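Local coordinates for choline binding protein PCPA (Streptococcus pneumoniae, PDB 4CP6) that probably anchors to choline on the pneumococcal cell surface, carries a leucine-rich-repeat region, and serves as a vaccine antigen, at residues E304-L309 with D324-F329; H332-L337 with S354-G359; S342-N347 with H368-S373; N350-F355 with F376-D381. All coordinates share one frame; numbering follows the deposited sequence.

Contact 1: E304-L309 with D324-F329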
# COMPACT_ATOMS: atom_id res chain seq x y z
N GLU A 304 12.78 19.00 -4.66
CA GLU A 304 13.17 18.81 -6.04
C GLU A 304 12.13 18.07 -6.88
O GLU A 304 12.09 18.28 -8.10
CB GLU A 304 14.44 17.93 -6.09
CG GLU A 304 15.68 18.48 -5.40
CD GLU A 304 16.83 17.49 -5.30
OE1 GLU A 304 16.75 16.40 -5.92
OE2 GLU A 304 17.79 17.79 -4.56
N THR A 305 11.42 17.12 -6.27
CA THR A 305 10.55 16.22 -7.01
C THR A 305 9.23 16.06 -6.33
O THR A 305 9.19 15.74 -5.14
CB THR A 305 11.27 14.82 -7.09
OG1 THR A 305 12.54 15.01 -7.72
CG2 THR A 305 10.44 13.77 -7.84
N ILE A 306 8.13 16.15 -7.11
CA ILE A 306 6.79 15.89 -6.62
C ILE A 306 6.19 14.91 -7.61
O ILE A 306 5.95 15.27 -8.76
CB ILE A 306 5.91 17.14 -6.46
CG1 ILE A 306 6.64 18.25 -5.70
CG2 ILE A 306 4.60 16.76 -5.75
CD1 ILE A 306 5.81 19.56 -5.65
N GLU A 307 5.96 13.66 -7.18
CA GLU A 307 5.51 12.60 -8.07
C GLU A 307 4.02 12.60 -8.36
O GLU A 307 3.24 13.36 -7.78
CB GLU A 307 5.97 11.24 -7.53
CG GLU A 307 7.48 11.07 -7.43
CD GLU A 307 7.93 9.66 -7.12
OE1 GLU A 307 7.19 8.88 -6.46
OE2 GLU A 307 9.06 9.33 -7.53
N ARG A 308 3.64 11.70 -9.26
CA ARG A 308 2.29 11.54 -9.74
C ARG A 308 1.23 11.50 -8.64
O ARG A 308 1.36 10.74 -7.68
CB ARG A 308 2.21 10.27 -10.61
CG ARG A 308 0.80 9.82 -11.02
CD ARG A 308 0.84 8.77 -12.13
NE ARG A 308 -0.52 8.37 -12.51
CZ ARG A 308 -1.18 7.31 -12.06
NH1 ARG A 308 -0.62 6.51 -11.16
NH2 ARG A 308 -2.41 7.05 -12.50
N LEU A 309 0.20 12.30 -8.78
CA LEU A 309 -0.96 12.32 -7.91
C LEU A 309 -0.58 12.49 -6.45
O LEU A 309 -1.29 12.01 -5.57
CB LEU A 309 -1.89 11.10 -8.15
CG LEU A 309 -2.59 11.15 -9.53
CD1 LEU A 309 -3.07 9.76 -9.95
CD2 LEU A 309 -3.73 12.14 -9.51
N ASP A 324 10.59 27.36 -5.09
CA ASP A 324 11.28 27.95 -6.22
C ASP A 324 12.11 27.04 -7.09
O ASP A 324 12.40 27.41 -8.23
CB ASP A 324 12.17 29.12 -5.74
CG ASP A 324 11.39 30.27 -5.11
OD1 ASP A 324 10.21 30.49 -5.50
OD2 ASP A 324 11.95 30.96 -4.22
N ASN A 325 12.50 25.87 -6.57
CA ASN A 325 13.48 25.02 -7.22
C ASN A 325 13.00 23.62 -7.61
O ASN A 325 13.82 22.74 -7.86
CB ASN A 325 14.71 24.91 -6.27
CG ASN A 325 15.13 26.24 -5.67
OD1 ASN A 325 15.50 27.16 -6.40
ND2 ASN A 325 15.02 26.41 -4.32
N VAL A 326 11.66 23.38 -7.65
CA VAL A 326 11.19 22.06 -8.03
C VAL A 326 11.64 21.81 -9.47
O VAL A 326 11.47 22.68 -10.36
CB VAL A 326 9.66 21.95 -7.94
CG1 VAL A 326 9.23 20.52 -8.20
CG2 VAL A 326 9.15 22.39 -6.56
N LYS A 327 12.24 20.63 -9.71
CA LYS A 327 12.77 20.25 -11.01
C LYS A 327 11.89 19.23 -11.72
O LYS A 327 11.87 19.20 -12.95
CB LYS A 327 14.17 19.64 -10.84
CG LYS A 327 15.21 20.60 -10.22
CD LYS A 327 16.62 20.03 -10.33
CE LYS A 327 17.32 19.92 -9.00
NZ LYS A 327 18.68 19.31 -9.12
N ASN A 328 11.23 18.35 -10.95
CA ASN A 328 10.52 17.23 -11.54
C ASN A 328 9.12 17.14 -11.02
O ASN A 328 8.92 17.01 -9.81
CB ASN A 328 11.26 15.90 -11.20
CG ASN A 328 12.75 15.95 -11.40
OD1 ASN A 328 13.23 16.18 -12.52
ND2 ASN A 328 13.50 15.83 -10.31
N PHE A 329 8.15 17.15 -11.92
CA PHE A 329 6.75 16.94 -11.58
C PHE A 329 6.27 15.67 -12.27
O PHE A 329 6.45 15.55 -13.49
CB PHE A 329 5.87 18.08 -12.07
CG PHE A 329 6.11 19.39 -11.40
CD1 PHE A 329 5.56 19.66 -10.14
CD2 PHE A 329 6.88 20.37 -12.01
CE1 PHE A 329 5.81 20.87 -9.50
CE2 PHE A 329 7.11 21.59 -11.37
CZ PHE A 329 6.56 21.84 -10.14
O HOH W 1 16.84 16.54 -9.09
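Ile306 and Phe329 lie side by side on one face of a short parallel strand pair, pointing the same way, and the Ile306 methyl CD1 comes obliquely to 4.1 Å from CE1 of the Phe329 ring. Val326 completes the cluster: its CG1 sits over a face of that ring, displaced toward the rim, and is 4.3 Å from Ile306 CG1. With chi1 at -174°, this methyl is anti to the backbone N, and Val326 CG1 also lies 3.6 Å from Glu304 O. On the opposite face Thr305 and Asn328 cross obliquely. The backbone fixes this register. Glu304 O is gripped twice, by Asn328 N at 3.0 Å and by Lys327 N at 2.9 Å, the latter tilted from the carbonyl plane, while Ile306 N donates to Asn328 O. Among the more exposed ends of Glu304 and Lys327, a water donates to Glu304 OE1 and weakly accepts from Lys327 NZ, bridging two opposite charges that do not touch directly. Strand 305-306 lies between strands 282-283 and 328-329. Leu322 of strand 319-322 packs against both Ile306 and Phe329, and Phe356 meets Phe329 edge-to-face.

Contact 2: H332-L337 with S354-G359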
# COMPACT_ATOMS: atom_id res chain seq x y z
N HIS A 332 -0.11 14.28 -13.65
CA HIS A 332 -1.25 14.51 -12.76
C HIS A 332 -0.80 14.81 -11.34
O HIS A 332 -1.33 14.26 -10.38
CB HIS A 332 -2.26 13.34 -12.79
CG HIS A 332 -2.96 13.23 -14.11
ND1 HIS A 332 -3.93 14.14 -14.50
CD2 HIS A 332 -2.76 12.34 -15.10
CE1 HIS A 332 -4.35 13.70 -15.69
NE2 HIS A 332 -3.64 12.67 -16.10
N VAL A 333 0.16 15.73 -11.19
CA VAL A 333 0.69 16.01 -9.87
C VAL A 333 -0.37 16.64 -8.96
O VAL A 333 -0.34 16.40 -7.75
CB VAL A 333 1.99 16.83 -9.95
CG1 VAL A 333 1.75 18.19 -10.61
CG2 VAL A 333 2.60 16.99 -8.57
N MET A 334 -1.29 17.47 -9.53
CA MET A 334 -2.36 18.12 -8.75
C MET A 334 -3.68 17.83 -9.43
O MET A 334 -3.93 18.29 -10.57
CB MET A 334 -2.15 19.63 -8.65
CG MET A 334 -0.91 20.02 -7.84
SD MET A 334 -0.51 21.79 -8.01
CE MET A 334 0.17 21.82 -9.69
N ASN A 335 -4.56 17.12 -8.75
CA ASN A 335 -5.85 16.82 -9.35
C ASN A 335 -6.91 16.72 -8.25
O ASN A 335 -6.70 16.02 -7.25
CB ASN A 335 -5.80 15.50 -10.17
CG ASN A 335 -7.16 15.08 -10.73
OD1 ASN A 335 -8.02 14.59 -10.00
ND2 ASN A 335 -7.39 15.29 -12.03
N GLY A 336 -8.06 17.33 -8.47
CA GLY A 336 -9.20 17.17 -7.55
C GLY A 336 -8.97 17.83 -6.21
O GLY A 336 -8.80 17.15 -5.17
N LEU A 337 -8.92 19.16 -6.24
CA LEU A 337 -8.62 20.02 -5.07
C LEU A 337 -9.74 21.07 -4.99
O LEU A 337 -9.57 22.20 -5.41
CB LEU A 337 -7.24 20.67 -5.26
CG LEU A 337 -6.08 19.65 -5.55
CD1 LEU A 337 -4.83 20.32 -5.99
CD2 LEU A 337 -5.85 18.71 -4.37
N SER A 354 2.79 18.32 -19.15
CA SER A 354 1.45 17.90 -19.45
C SER A 354 0.80 17.42 -18.16
O SER A 354 1.48 16.86 -17.28
CB SER A 354 1.50 16.70 -20.40
OG SER A 354 1.93 17.15 -21.67
N PHE A 355 -0.51 17.59 -18.05
CA PHE A 355 -1.32 17.04 -16.94
C PHE A 355 -0.93 17.60 -15.57
O PHE A 355 -1.11 16.94 -14.54
CB PHE A 355 -1.25 15.50 -16.94
CG PHE A 355 -1.62 14.88 -18.27
CD1 PHE A 355 -2.87 15.11 -18.84
CD2 PHE A 355 -0.71 14.12 -18.98
CE1 PHE A 355 -3.21 14.54 -20.07
CE2 PHE A 355 -1.04 13.56 -20.22
CZ PHE A 355 -2.29 13.77 -20.75
N PHE A 356 -0.45 18.83 -15.54
CA PHE A 356 -0.00 19.49 -14.33
C PHE A 356 -1.13 19.79 -13.34
O PHE A 356 -1.02 19.48 -12.14
CB PHE A 356 0.70 20.77 -14.75
CG PHE A 356 1.34 21.60 -13.68
CD1 PHE A 356 2.46 21.15 -12.99
CD2 PHE A 356 0.88 22.90 -13.43
CE1 PHE A 356 3.11 21.97 -12.05
CE2 PHE A 356 1.52 23.71 -12.48
CZ PHE A 356 2.64 23.24 -11.81
N LEU A 357 -2.25 20.36 -13.85
CA LEU A 357 -3.34 20.77 -12.97
C LEU A 357 -4.66 20.47 -13.66
O LEU A 357 -4.85 20.86 -14.82
CB LEU A 357 -3.16 22.24 -12.64
CG LEU A 357 -4.22 22.86 -11.75
CD1 LEU A 357 -4.26 22.18 -10.35
CD2 LEU A 357 -4.00 24.33 -11.60
N SER A 358 -5.53 19.71 -12.99
CA SER A 358 -6.76 19.24 -13.61
C SER A 358 -7.74 18.79 -12.54
O SER A 358 -7.45 18.83 -11.34
CB SER A 358 -6.47 18.08 -14.57
OG SER A 358 -5.93 16.97 -13.86
N GLY A 359 -8.90 18.32 -12.99
CA GLY A 359 -9.93 17.79 -12.10
C GLY A 359 -10.78 18.84 -11.44
O GLY A 359 -10.86 19.98 -11.90
O HOH W 2 -3.43 17.07 -12.93
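Asn335 ND2 donates to Ser358 OG at 2.9 Å, with the hydroxyl oxygen close to the amide plane and an N-H...O angle of 155°. A chi1 of 175° sets Asn335 CG anti to the backbone N, on the side of Ser358. Ser358 OG in turn donates a hydrogen bond to a water 2.7 Å away, and this water donates to Met334 O at 2.7 Å and to Phe355 O at 2.8 Å. Ser358 OG also lies in the plane of the His332 ring, at its edge beside ND1. Met334 O is thus held twice, since Ser358 N bonds to it as well. Gly336 N to Ser358 O and a weak bond from Met334 N to Phe356 O complete the parallel ladder.

Outward from this network, Phe355 CB sits over the centre of the His332 ring, 3.7 Å from its centroid, in a CH-pi contact. The ring planes are only modestly inclined, but the Phe355 ring is displaced so far that the overlap is slight. On the other face of the strands, Met334 curls at chi3 (-74°) and lays CE over the middle of the Phe356 ring, 3.6 Å from the centroid; SD stands obliquely farther off in a Met-aromatic contact. Leu357 CD1 reaches Met334 CB at 3.7 Å, and Leu343 of the neighbouring strand 342-345 touches both residues. The chemistry is therefore divided between the faces: beside Asn335 and Ser358 an amide-to-hydroxyl-to-water chain ends on the backbone oxygens of Met334 and Phe355, while Met334 and Leu357 give the strand pair its apolar, inward-packing side.

Contact 3: S342-N347 with H368-S373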
# COMPACT_ATOMS: atom_id res chain seq x y z
N SER A 342 -5.89 29.19 -4.37
CA SER A 342 -4.76 29.81 -5.01
C SER A 342 -3.63 28.82 -5.19
O SER A 342 -3.40 27.99 -4.30
CB SER A 342 -4.26 30.95 -4.12
OG SER A 342 -3.20 31.67 -4.72
N LEU A 343 -2.90 28.97 -6.30
CA LEU A 343 -1.69 28.20 -6.57
C LEU A 343 -0.58 29.18 -6.94
O LEU A 343 -0.80 30.07 -7.77
CB LEU A 343 -1.94 27.19 -7.73
CG LEU A 343 -0.67 26.54 -8.27
CD1 LEU A 343 -0.13 25.51 -7.26
CD2 LEU A 343 -0.95 25.83 -9.61
N THR A 344 0.61 29.03 -6.34
CA THR A 344 1.77 29.82 -6.71
C THR A 344 2.84 28.89 -7.25
O THR A 344 3.08 27.84 -6.65
CB THR A 344 2.30 30.67 -5.55
OG1 THR A 344 1.28 31.60 -5.19
CG2 THR A 344 3.59 31.41 -5.90
N ILE A 345 3.45 29.26 -8.37
CA ILE A 345 4.48 28.46 -9.01
C ILE A 345 5.77 29.25 -8.84
O ILE A 345 5.91 30.36 -9.38
CB ILE A 345 4.14 28.19 -10.49
CG1 ILE A 345 2.69 27.66 -10.64
CG2 ILE A 345 5.16 27.23 -11.11
CD1 ILE A 345 2.25 27.36 -12.09
N GLY A 346 6.72 28.65 -8.12
CA GLY A 346 7.99 29.26 -7.73
C GLY A 346 8.88 29.77 -8.84
O GLY A 346 8.72 29.45 -10.02
N ASN A 347 9.88 30.59 -8.44
CA ASN A 347 10.74 31.38 -9.33
C ASN A 347 11.44 30.65 -10.45
O ASN A 347 11.51 31.18 -11.56
CB ASN A 347 11.81 32.17 -8.54
CG ASN A 347 11.26 33.24 -7.61
OD1 ASN A 347 10.09 33.62 -7.66
ND2 ASN A 347 12.08 33.76 -6.72
N HIS A 368 -0.50 32.15 -9.68
CA HIS A 368 0.60 33.11 -9.76
C HIS A 368 1.83 32.41 -10.29
O HIS A 368 2.33 31.48 -9.62
CB HIS A 368 0.88 33.74 -8.39
CG HIS A 368 -0.29 34.48 -7.82
ND1 HIS A 368 -0.35 35.87 -7.88
CD2 HIS A 368 -1.37 34.02 -7.15
CE1 HIS A 368 -1.49 36.20 -7.30
NE2 HIS A 368 -2.14 35.13 -6.84
N ILE A 369 2.33 32.81 -11.46
CA ILE A 369 3.51 32.23 -12.08
C ILE A 369 4.65 33.20 -11.82
O ILE A 369 4.63 34.31 -12.36
CB ILE A 369 3.30 31.97 -13.58
CG1 ILE A 369 2.03 31.08 -13.78
CG2 ILE A 369 4.57 31.38 -14.21
CD1 ILE A 369 1.80 30.55 -15.21
N LYS A 370 5.63 32.80 -11.01
CA LYS A 370 6.70 33.73 -10.63
C LYS A 370 7.89 33.77 -11.57
O LYS A 370 8.68 34.71 -11.48
CB LYS A 370 7.17 33.40 -9.20
CG LYS A 370 6.09 33.62 -8.16
CD LYS A 370 6.59 33.36 -6.74
CE LYS A 370 7.31 34.51 -6.10
NZ LYS A 370 8.03 34.07 -4.87
N ASN A 371 8.03 32.80 -12.46
CA ASN A 371 9.16 32.71 -13.37
C ASN A 371 9.24 33.89 -14.35
O ASN A 371 8.20 34.47 -14.70
CB ASN A 371 9.17 31.38 -14.09
CG ASN A 371 10.37 31.19 -15.00
OD1 ASN A 371 10.27 31.31 -16.23
ND2 ASN A 371 11.56 30.97 -14.42
N LYS A 372 10.48 34.22 -14.79
CA LYS A 372 10.75 35.35 -15.71
C LYS A 372 11.56 34.94 -16.95
O LYS A 372 12.13 35.82 -17.62
CB LYS A 372 11.52 36.45 -14.96
CG LYS A 372 10.80 37.06 -13.78
CD LYS A 372 11.73 37.99 -13.03
CE LYS A 372 10.98 38.75 -11.96
NZ LYS A 372 11.84 39.78 -11.33
N SER A 373 11.62 33.63 -17.27
CA SER A 373 12.38 33.14 -18.42
C SER A 373 11.78 33.56 -19.76
O SER A 373 10.56 33.53 -19.96
CB SER A 373 12.51 31.62 -18.38
OG SER A 373 13.06 31.12 -19.59
O HOH W 3 6.94 29.98 -12.23
O HOH W 4 12.81 33.75 -13.20
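Lys370 leans across the neighbouring strand end, and its contacts can be followed carbon by carbon. CB lies between two oxygens, 3.3 Å from Ile345 O and equally far from Asn347 OD1. CG runs on beside Ile345 O, and CD meets the Thr344 methyl CG2 at 3.7 Å. A bend at chi3 (83°) then turns CE back to 3.3 Å from Asn347 OD1, so that this one oxygen accompanies most of the aliphatic chain. At the tip, Lys370 NZ is 3.5 Å from Asn347 OD1.

The backbone beneath is regular: His368 N donates to Leu343 O, Ile345 N to His368 O, and Lys370 N to Ile345 O. Past the strands Asn371 takes over the pairing with its side chain, ND2 donating to Asn347 O at 2.9 Å with the acceptor near the amide plane. Its OD1 accepts from Ser373 N, closing an Asx turn in which the donor sits above the carbonyl plane. Both ends of the amide are therefore used, one to tie adjacent coils, the other to shape its own. On the buried face Ile345 and Ile369 lie side by side, pointing the same way, with Ile345 CD1 4.1 Å from Ile369 CG1. The His368 ring, edge toward Ser342 OG, stacks with Tyr392 of the next strand. In-register parallel strands joined coil to coil, with aliphatic residues inward, are typical of a leucine-rich-repeat solenoid.

Contact 4: N350-F355 with F376-D381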
# COMPACT_ATOMS: atom_id res chain seq x y z
N ASN A 350 10.29 26.95 -14.99
CA ASN A 350 10.12 27.61 -16.29
C ASN A 350 9.50 26.71 -17.34
O ASN A 350 9.36 27.13 -18.48
CB ASN A 350 11.46 28.17 -16.79
CG ASN A 350 12.55 27.13 -16.92
OD1 ASN A 350 12.36 26.04 -17.46
ND2 ASN A 350 13.74 27.44 -16.43
N SER A 351 9.14 25.47 -16.99
CA SER A 351 8.54 24.54 -17.93
C SER A 351 7.45 23.81 -17.17
O SER A 351 7.71 23.24 -16.11
CB SER A 351 9.59 23.58 -18.45
OG SER A 351 9.01 22.61 -19.30
N LEU A 352 6.21 23.89 -17.67
CA LEU A 352 5.10 23.21 -17.02
C LEU A 352 4.71 22.01 -17.84
O LEU A 352 4.42 22.16 -19.04
CB LEU A 352 3.91 24.13 -16.78
CG LEU A 352 4.21 25.42 -16.01
CD1 LEU A 352 2.95 26.21 -15.82
CD2 LEU A 352 4.81 25.12 -14.63
N PRO A 353 4.76 20.81 -17.24
CA PRO A 353 4.50 19.60 -18.02
C PRO A 353 3.04 19.35 -18.33
O PRO A 353 2.14 20.02 -17.80
CB PRO A 353 5.08 18.50 -17.14
CG PRO A 353 4.87 18.99 -15.75
CD PRO A 353 5.07 20.49 -15.83
N SER A 354 2.79 18.32 -19.15
CA SER A 354 1.45 17.90 -19.45
C SER A 354 0.80 17.42 -18.16
O SER A 354 1.48 16.86 -17.28
CB SER A 354 1.50 16.70 -20.40
OG SER A 354 1.93 17.15 -21.67
N PHE A 355 -0.51 17.59 -18.05
CA PHE A 355 -1.32 17.04 -16.94
C PHE A 355 -0.93 17.60 -15.57
O PHE A 355 -1.11 16.94 -14.54
CB PHE A 355 -1.25 15.50 -16.94
CG PHE A 355 -1.62 14.88 -18.27
CD1 PHE A 355 -2.87 15.11 -18.84
CD2 PHE A 355 -0.71 14.12 -18.98
CE1 PHE A 355 -3.21 14.54 -20.07
CE2 PHE A 355 -1.04 13.56 -20.22
CZ PHE A 355 -2.29 13.77 -20.75
N PHE A 376 10.07 30.35 -21.24
CA PHE A 376 8.97 29.73 -20.46
C PHE A 376 8.09 28.88 -21.36
O PHE A 376 7.64 29.36 -22.39
CB PHE A 376 8.12 30.84 -19.81
CG PHE A 376 7.10 30.30 -18.83
CD1 PHE A 376 7.48 29.96 -17.54
CD2 PHE A 376 5.78 30.12 -19.21
CE1 PHE A 376 6.55 29.43 -16.65
CE2 PHE A 376 4.86 29.60 -18.30
CZ PHE A 376 5.25 29.24 -17.04
N SER A 377 7.79 27.63 -20.94
CA SER A 377 6.97 26.77 -21.76
C SER A 377 5.81 26.11 -21.01
O SER A 377 5.91 25.74 -19.83
CB SER A 377 7.83 25.73 -22.46
OG SER A 377 8.38 24.81 -21.54
N VAL A 378 4.72 25.91 -21.76
CA VAL A 378 3.45 25.32 -21.31
C VAL A 378 3.01 24.41 -22.46
O VAL A 378 3.20 24.78 -23.63
CB VAL A 378 2.40 26.46 -21.11
CG1 VAL A 378 1.02 25.92 -20.75
CG2 VAL A 378 2.87 27.46 -20.04
N LYS A 379 2.39 23.28 -22.15
CA LYS A 379 1.82 22.42 -23.18
C LYS A 379 0.33 22.67 -23.25
O LYS A 379 -0.26 23.21 -22.30
CB LYS A 379 2.07 20.92 -22.87
CG LYS A 379 3.55 20.52 -22.80
CD LYS A 379 4.26 20.64 -24.14
CE LYS A 379 5.50 19.77 -24.22
NZ LYS A 379 6.33 20.10 -25.41
N LYS A 380 -0.31 22.25 -24.35
CA LYS A 380 -1.74 22.47 -24.47
C LYS A 380 -2.56 21.68 -23.44
O LYS A 380 -3.69 22.05 -23.15
CB LYS A 380 -2.23 22.19 -25.88
CG LYS A 380 -1.84 23.36 -26.78
CD LYS A 380 -2.29 23.14 -28.19
CE LYS A 380 -1.90 24.31 -29.06
NZ LYS A 380 -1.98 23.90 -30.50
N ASP A 381 -1.96 20.62 -22.87
CA ASP A 381 -2.63 19.84 -21.83
C ASP A 381 -2.02 20.04 -20.45
O ASP A 381 -2.28 19.25 -19.55
CB ASP A 381 -2.73 18.35 -22.21
CG ASP A 381 -1.40 17.71 -22.48
OD1 ASP A 381 -0.37 18.38 -22.29
OD2 ASP A 381 -1.38 16.52 -22.84
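Ser354 and Asp381 tie together two successive coils of the leucine-rich-repeat solenoid, whose backbones run parallel here with only weakly bonded strands. The serine hydroxyl, Ser354 OG, donates to Asp381 OD1 at 2.7 Å, arriving on the syn side of the carboxylate and 21° out of its plane. Asp381 CG stands between its own backbone N and carbonyl carbon (chi1 57°), which turns the acid toward Ser354. The same residue is used a second time through its main chain: Phe355 N donates to Asp381 O at 2.9 Å, approaching from above the carbonyl plane.

At the far end two backbone bonds set the register. Ser377 N donates to Asn350 O at 3.0 Å, an oxygen that also receives a CA-H contact from Phe376, and Leu352 N donates to Ser377 O at 2.9 Å. Just beyond the segment, Thr382 OG1 accepts from Lys379 N and has Leu352 O and Pro353 O as alternative acceptors for its one proton, so this hydroxyl serves polar groups of both coils. The apolar support comes from Leu352 CD1, 4.0 Å from Phe376 CZ and approaching the ring obliquely; Phe376 and Val378 then meet Ile398 and Val401 of helix 396-405. Returning to the carboxylate, its second oxygen, Asp381 OD2, lies over one face of the Phe355 ring, 3.6 Å from Phe355 CZ, with ring and carboxylate planes 48° apart.

Overall arrangement
All four contacts join neighbouring coils of the solenoid, within one BspA-type leucine-rich-repeat range, and their centres lie about 12 to 16 Å apart. Contact 1 closes first along the chain. Contact 2 follows and crosses contact 3, which in turn crosses contact 4, while contacts 2 and 4 share Ser354 and Phe355. All pair their strands in parallel, contact 1 at the parallel end of a mixed sheet. Contacts 1 and 4 lie on the same side of successive coils, contacts 2 and 3 on two others. Inner side chains meet: Phe329 packs on Phe356, Phe356 on Ile345, Met334 and Leu357 on Leu343, and Ile369 on Phe376. Short strands around a common apolar interior thus hold this C-terminal part of the array together.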